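Local coordinates for probable transcriptional regulatory protein, Rv1404 (Mycobacterium tuberculosis, PDB 2NYX), which probably binds DNA and regulates transcription as a dimeric winged helix-turn-helix protein of the MarR family, at residues 33-38 against 118-123; 49-54 against 111-116. One frame throughout, in Å; residues are numbered along the deposited sequence.

Contact 1 (33-38 against 118-123); sequences AHSIAQ and EHRRTE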
loop_
_atom_site.group_PDB
_atom_site.type_symbol
_atom_site.label_atom_id
_atom_site.label_comp_id
_atom_site.label_asym_id
_atom_site.label_seq_id
_atom_site.Cartn_x
_atom_site.Cartn_y
_atom_site.Cartn_z
ATOM N N ALA B 33 5.325 0.495 -0.668
ATOM C CA ALA B 33 5.111 1.847 -1.158
ATOM C C ALA B 33 6.400 2.411 -1.707
ATOM O O ALA B 33 6.397 3.042 -2.753
ATOM C CB ALA B 33 4.569 2.729 -0.063
ATOM N N HIS B 34 7.501 2.168 -1.006
ATOM C CA HIS B 34 8.808 2.605 -1.442
ATOM C C HIS B 34 9.201 1.981 -2.771
ATOM O O HIS B 34 9.782 2.656 -3.613
ATOM C CB HIS B 34 9.868 2.282 -0.388
ATOM C CG HIS B 34 11.264 2.628 -0.814
ATOM N ND1 HIS B 34 12.225 1.672 -1.067
ATOM C CD2 HIS B 34 11.850 3.825 -1.052
ATOM C CE1 HIS B 34 13.345 2.268 -1.434
ATOM N NE2 HIS B 34 13.144 3.573 -1.436
ATOM N N SER B 35 8.888 0.702 -2.958
ATOM C CA SER B 35 9.268 -0.010 -4.179
ATOM C C SER B 35 8.575 0.546 -5.423
ATOM O O SER B 35 9.164 0.592 -6.498
ATOM C CB SER B 35 9.037 -1.523 -4.042
ATOM O OG SER B 35 7.678 -1.871 -4.205
ATOM N N ILE B 36 7.326 0.963 -5.263
ATOM C CA ILE B 36 6.592 1.627 -6.325
ATOM C C ILE B 36 7.239 2.971 -6.634
ATOM O O ILE B 36 7.517 3.288 -7.788
ATOM C CB ILE B 36 5.128 1.871 -5.924
ATOM C CG1 ILE B 36 4.451 0.555 -5.538
ATOM C CG2 ILE B 36 4.384 2.556 -7.066
ATOM C CD1 ILE B 36 3.067 0.716 -4.902
ATOM N N ALA B 37 7.489 3.744 -5.578
ATOM C CA ALA B 37 8.009 5.095 -5.696
ATOM C C ALA B 37 9.401 5.128 -6.305
ATOM O O ALA B 37 9.785 6.141 -6.894
ATOM C CB ALA B 37 8.009 5.766 -4.344
ATOM N N GLN B 38 10.152 4.032 -6.179
ATOM C CA GLN B 38 11.534 3.990 -6.672
ATOM C C GLN B 38 11.631 3.770 -8.181
ATOM O O GLN B 38 12.657 4.057 -8.785
ATOM C CB GLN B 38 12.403 2.989 -5.882
ATOM C CG GLN B 38 12.274 1.499 -6.266
ATOM C CD GLN B 38 13.154 0.567 -5.397
ATOM O OE1 GLN B 38 12.648 -0.374 -4.758
ATOM N NE2 GLN B 38 14.467 0.829 -5.371
ATOM N N GLU B 118 10.308 -6.992 -8.566
ATOM C CA GLU B 118 11.634 -7.576 -8.356
ATOM C C GLU B 118 12.391 -6.820 -7.268
ATOM O O GLU B 118 13.057 -7.436 -6.444
ATOM C CB GLU B 118 12.435 -7.713 -9.673
ATOM C CG GLU B 118 13.481 -6.619 -9.961
ATOM C CD GLU B 118 14.930 -7.030 -9.628
ATOM O OE1 GLU B 118 15.407 -6.742 -8.497
ATOM O OE2 GLU B 118 15.602 -7.629 -10.508
ATOM N N HIS B 119 12.243 -5.497 -7.240
ATOM C CA HIS B 119 12.901 -4.661 -6.239
ATOM C C HIS B 119 12.372 -4.869 -4.823
ATOM O O HIS B 119 13.148 -4.866 -3.856
ATOM C CB HIS B 119 12.834 -3.185 -6.632
ATOM C CG HIS B 119 13.790 -2.821 -7.727
ATOM N ND1 HIS B 119 13.383 -2.567 -9.019
ATOM C CD2 HIS B 119 15.139 -2.697 -7.726
ATOM C CE1 HIS B 119 14.437 -2.290 -9.763
ATOM N NE2 HIS B 119 15.516 -2.360 -9.003
ATOM N N ARG B 120 11.062 -5.059 -4.710
ATOM C CA ARG B 120 10.442 -5.327 -3.433
ATOM C C ARG B 120 10.856 -6.707 -2.925
ATOM O O ARG B 120 11.109 -6.885 -1.725
ATOM C CB ARG B 120 8.920 -5.217 -3.532
ATOM C CG ARG B 120 8.196 -5.269 -2.186
ATOM C CD ARG B 120 6.693 -5.322 -2.364
ATOM N NE ARG B 120 6.242 -4.211 -3.196
ATOM C CZ ARG B 120 5.013 -4.061 -3.676
ATOM N NH1 ARG B 120 4.065 -4.950 -3.413
ATOM N NH2 ARG B 120 4.736 -3.001 -4.419
ATOM N N ARG B 121 10.931 -7.681 -3.829
ATOM C CA ARG B 121 11.369 -9.011 -3.442
ATOM C C ARG B 121 12.792 -8.986 -2.883
ATOM O O ARG B 121 13.081 -9.681 -1.913
ATOM C CB ARG B 121 11.275 -9.997 -4.604
ATOM C CG ARG B 121 11.278 -11.429 -4.132
ATOM C CD ARG B 121 11.614 -12.417 -5.216
ATOM N NE ARG B 121 11.542 -13.789 -4.701
ATOM C CZ ARG B 121 12.549 -14.436 -4.118
ATOM N NH1 ARG B 121 13.726 -13.848 -3.964
ATOM N NH2 ARG B 121 12.378 -15.678 -3.688
ATOM N N THR B 122 13.667 -8.181 -3.485
ATOM C CA THR B 122 15.051 -8.058 -3.025
ATOM C C THR B 122 15.117 -7.485 -1.603
ATOM O O THR B 122 15.931 -7.936 -0.796
ATOM C CB THR B 122 15.929 -7.228 -4.006
ATOM O OG1 THR B 122 15.777 -7.728 -5.336
ATOM C CG2 THR B 122 17.402 -7.314 -3.642
ATOM N N GLU B 123 14.258 -6.511 -1.296
ATOM C CA GLU B 123 14.175 -5.958 0.058
ATOM C C GLU B 123 13.579 -6.938 1.053
ATOM O O GLU B 123 13.990 -6.961 2.211
ATOM C CB GLU B 123 13.384 -4.643 0.110
ATOM C CG GLU B 123 14.251 -3.388 0.357
ATOM C CD GLU B 123 15.012 -3.403 1.708
ATOM O OE1 GLU B 123 16.263 -3.373 1.688
ATOM O OE2 GLU B 123 14.369 -3.436 2.782
#

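Contact 2 (49-54 against 111-116); sequences RTLVIL and DVVRQV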
loop_
_atom_site.group_PDB
_atom_site.type_symbol
_atom_site.label_atom_id
_atom_site.label_comp_id
_atom_site.label_asym_id
_atom_site.label_seq_id
_atom_site.Cartn_x
_atom_site.Cartn_y
_atom_site.Cartn_z
ATOM N N ARG B 49 -1.867 -0.486 -8.365
ATOM C CA ARG B 49 -2.769 -1.622 -8.212
ATOM C C ARG B 49 -3.509 -1.946 -9.528
ATOM O O ARG B 49 -3.605 -3.112 -9.925
ATOM C CB ARG B 49 -3.741 -1.385 -7.043
ATOM C CG ARG B 49 -4.710 -2.528 -6.776
ATOM C CD ARG B 49 -3.968 -3.829 -6.493
ATOM N NE ARG B 49 -4.834 -5.002 -6.549
ATOM C CZ ARG B 49 -4.410 -6.248 -6.343
ATOM N NH1 ARG B 49 -3.141 -6.481 -6.048
ATOM N NH2 ARG B 49 -5.251 -7.263 -6.419
ATOM N N THR B 50 -4.007 -0.911 -10.201
ATOM C CA THR B 50 -4.596 -1.034 -11.544
ATOM C C THR B 50 -3.698 -1.847 -12.469
ATOM O O THR B 50 -4.168 -2.726 -13.193
ATOM C CB THR B 50 -4.842 0.358 -12.172
ATOM O OG1 THR B 50 -5.731 1.094 -11.340
ATOM C CG2 THR B 50 -5.454 0.256 -13.552
ATOM N N LEU B 51 -2.405 -1.549 -12.448
ATOM C CA LEU B 51 -1.462 -2.245 -13.326
ATOM C C LEU B 51 -1.334 -3.722 -12.962
ATOM O O LEU B 51 -1.294 -4.565 -13.840
ATOM C CB LEU B 51 -0.090 -1.564 -13.327
ATOM C CG LEU B 51 0.014 -0.094 -13.734
ATOM C CD1 LEU B 51 1.452 0.327 -13.725
ATOM C CD2 LEU B 51 -0.585 0.131 -15.090
ATOM N N VAL B 52 -1.304 -4.025 -11.667
ATOM C CA VAL B 52 -1.175 -5.398 -11.203
ATOM C C VAL B 52 -2.416 -6.198 -11.543
ATOM O O VAL B 52 -2.321 -7.347 -11.988
ATOM C CB VAL B 52 -0.881 -5.474 -9.683
ATOM C CG1 VAL B 52 -0.888 -6.926 -9.203
ATOM C CG2 VAL B 52 0.456 -4.809 -9.384
ATOM N N ILE B 53 -3.581 -5.591 -11.350
ATOM C CA ILE B 53 -4.836 -6.236 -11.734
ATOM C C ILE B 53 -4.805 -6.568 -13.227
ATOM O O ILE B 53 -5.221 -7.658 -13.637
ATOM C CB ILE B 53 -6.062 -5.386 -11.347
ATOM C CG1 ILE B 53 -6.033 -5.086 -9.846
ATOM C CG2 ILE B 53 -7.351 -6.113 -11.683
ATOM C CD1 ILE B 53 -7.270 -4.386 -9.316
ATOM N N LEU B 54 -4.263 -5.656 -14.030
ATOM C CA LEU B 54 -4.206 -5.882 -15.474
ATOM C C LEU B 54 -3.242 -7.002 -15.896
ATOM O O LEU B 54 -3.537 -7.739 -16.850
ATOM C CB LEU B 54 -3.999 -4.577 -16.262
ATOM C CG LEU B 54 -5.234 -3.665 -16.307
ATOM C CD1 LEU B 54 -4.935 -2.358 -17.016
ATOM C CD2 LEU B 54 -6.425 -4.357 -16.967
ATOM N N ASP B 111 6.780 -3.795 -17.682
ATOM C CA ASP B 111 8.103 -3.538 -17.115
ATOM C C ASP B 111 8.009 -2.862 -15.757
ATOM O O ASP B 111 8.702 -3.253 -14.825
ATOM C CB ASP B 111 8.942 -2.684 -18.056
ATOM C CG ASP B 111 9.345 -3.431 -19.310
ATOM O OD1 ASP B 111 9.511 -4.679 -19.242
ATOM O OD2 ASP B 111 9.500 -2.769 -20.367
ATOM N N VAL B 112 7.144 -1.858 -15.649
ATOM C CA VAL B 112 6.894 -1.184 -14.381
ATOM C C VAL B 112 6.492 -2.180 -13.289
ATOM O O VAL B 112 7.120 -2.218 -12.231
ATOM C CB VAL B 112 5.866 -0.042 -14.544
ATOM C CG1 VAL B 112 5.237 0.349 -13.215
ATOM C CG2 VAL B 112 6.534 1.159 -15.178
ATOM N N VAL B 113 5.475 -2.998 -13.568
ATOM C CA VAL B 113 5.015 -4.021 -12.642
ATOM C C VAL B 113 6.136 -5.000 -12.291
ATOM O O VAL B 113 6.313 -5.348 -11.135
ATOM C CB VAL B 113 3.781 -4.802 -13.199
ATOM C CG1 VAL B 113 3.440 -6.000 -12.302
ATOM C CG2 VAL B 113 2.559 -3.896 -13.321
ATOM N N ARG B 114 6.884 -5.442 -13.295
ATOM C CA ARG B 114 7.976 -6.392 -13.096
ATOM C C ARG B 114 9.112 -5.794 -12.267
ATOM O O ARG B 114 9.636 -6.451 -11.376
ATOM C CB ARG B 114 8.490 -6.895 -14.446
ATOM C CG ARG B 114 9.664 -7.863 -14.371
ATOM C CD ARG B 114 9.987 -8.440 -15.769
ATOM N NE ARG B 114 11.420 -8.655 -16.024
ATOM C CZ ARG B 114 12.212 -9.501 -15.351
ATOM N NH1 ARG B 114 11.740 -10.220 -14.329
ATOM N NH2 ARG B 114 13.495 -9.614 -15.691
ATOM N N GLN B 115 9.477 -4.550 -12.573
ATOM C CA GLN B 115 10.539 -3.828 -11.868
ATOM C C GLN B 115 10.256 -3.559 -10.385
ATOM O O GLN B 115 11.090 -3.820 -9.531
ATOM C CB GLN B 115 10.831 -2.510 -12.575
ATOM C CG GLN B 115 11.747 -2.642 -13.762
ATOM C CD GLN B 115 12.130 -1.289 -14.333
ATOM O OE1 GLN B 115 13.248 -0.806 -14.114
ATOM N NE2 GLN B 115 11.202 -0.659 -15.057
ATOM N N VAL B 116 9.075 -3.022 -10.108
ATOM C CA VAL B 116 8.598 -2.785 -8.762
ATOM C C VAL B 116 8.571 -4.100 -7.973
ATOM O O VAL B 116 8.997 -4.149 -6.814
ATOM C CB VAL B 116 7.192 -2.121 -8.799
ATOM C CG1 VAL B 116 6.488 -2.198 -7.453
ATOM C CG2 VAL B 116 7.293 -0.674 -9.262
#

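Contact 1 (33-38 against 118-123)
R120 reaches from helix 107-128 to S35 on helix 26-39, packing two helices of the dimerization region of the MarR fold where their backbones come closest, 5.5 Å between S35 CA and R120 CA. Its NE donates to S35 OG at 2.9 Å, with an N-H...O angle of 160° and the hydroxyl oxygen lying in the guanidinium plane. The R120 chain runs out extended and then bends about the CG-CD bond (chi3 -54°), which sets the NE edge of the guanidinium against the hydroxyl. This side is tight and buried: S35 CB packs on R120 CB at 3.7 Å, and I36 runs beside the arginine in the same direction, its CG1 3.7 Å from R120 NH2.

The other side is looser and faces solvent. There the extended Q38 side chain crosses H119 at a slant, and its OE1 stops 3.4 Å from H119 CB; the ring's ND1 is hydrogen-bonded to Q115 O.

S35 OG gives its own hydrogen to S32 O while accepting from R120, so the serine relays between its helix backbone and the arginine. With S25 OG of the second subunit, bonded to R120 NH1, it probably helps to solvate the buried guanidinium.

Contact 2 (49-54 against 111-116)
This contact lies at the junction of the winged helix-turn-helix domain and the dimerization helices of the MarR fold. Helix 45-57 leads into the DNA-binding part, and helix 107-128 leaves the wing strands 89-92 and 102-105 to run back toward the dimer interface. The segments 49-54 and 111-116 cross almost at right angles, at 103°, with their axes 9.8 Å apart. With such a steep crossing the meeting is compact, and four aliphatic residues, all buried, make it: L51 and V52 on one helix, V112 and V113 on the other. No hydrogen bond joins the segments, so the cohesion here is apolar.

V113 is the central side chain. Its CG2, anti to the carbonyl carbon, is directed at the backbone side of L51 and comes to 3.5 Å from L51 CB and 3.9 Å from L51 C. The second methyl, CG1, stands anti to the backbone N (chi1 172°) and faces the neighbouring residue more loosely, 4.3 Å from V52 CG2. L51 thus meets V113 through the base of its side chain while its outer branch serves another partner.

Outside the two segments, L51 also touches I89 of the first wing strand and L83 of helix 73-85, which ties this packing into the core of the winged domain. On the dimer side, R26 of the second subunit packs on both V52 and V113, so the aliphatic cluster is bordered by the partner chain. At the far end of L51 the chain is extended past CG (chi2 -177°), and its CD1 methyl ends 3.8 Å from CG1 of V112.

From the N terminus the chain passes first through helix 26-39, which carries 33-38, and then through helix 45-57, which carries 49-54. It next builds the helices and strands of the winged domain before helix 107-128 returns past both. That helix meets the earlier ones in reverse order: 111-116 closes the inner loop of contact 2, and 118-123 then closes the outer loop of contact 1 around it, so the loops nest and do not cross. The contact centres are 12 Å apart, and V116 bridges them by packing on S35 and I36. Contact 1 joins two dimerization helices, and contact 2 ties that region to the winged domain; both lie within reach of the second subunit.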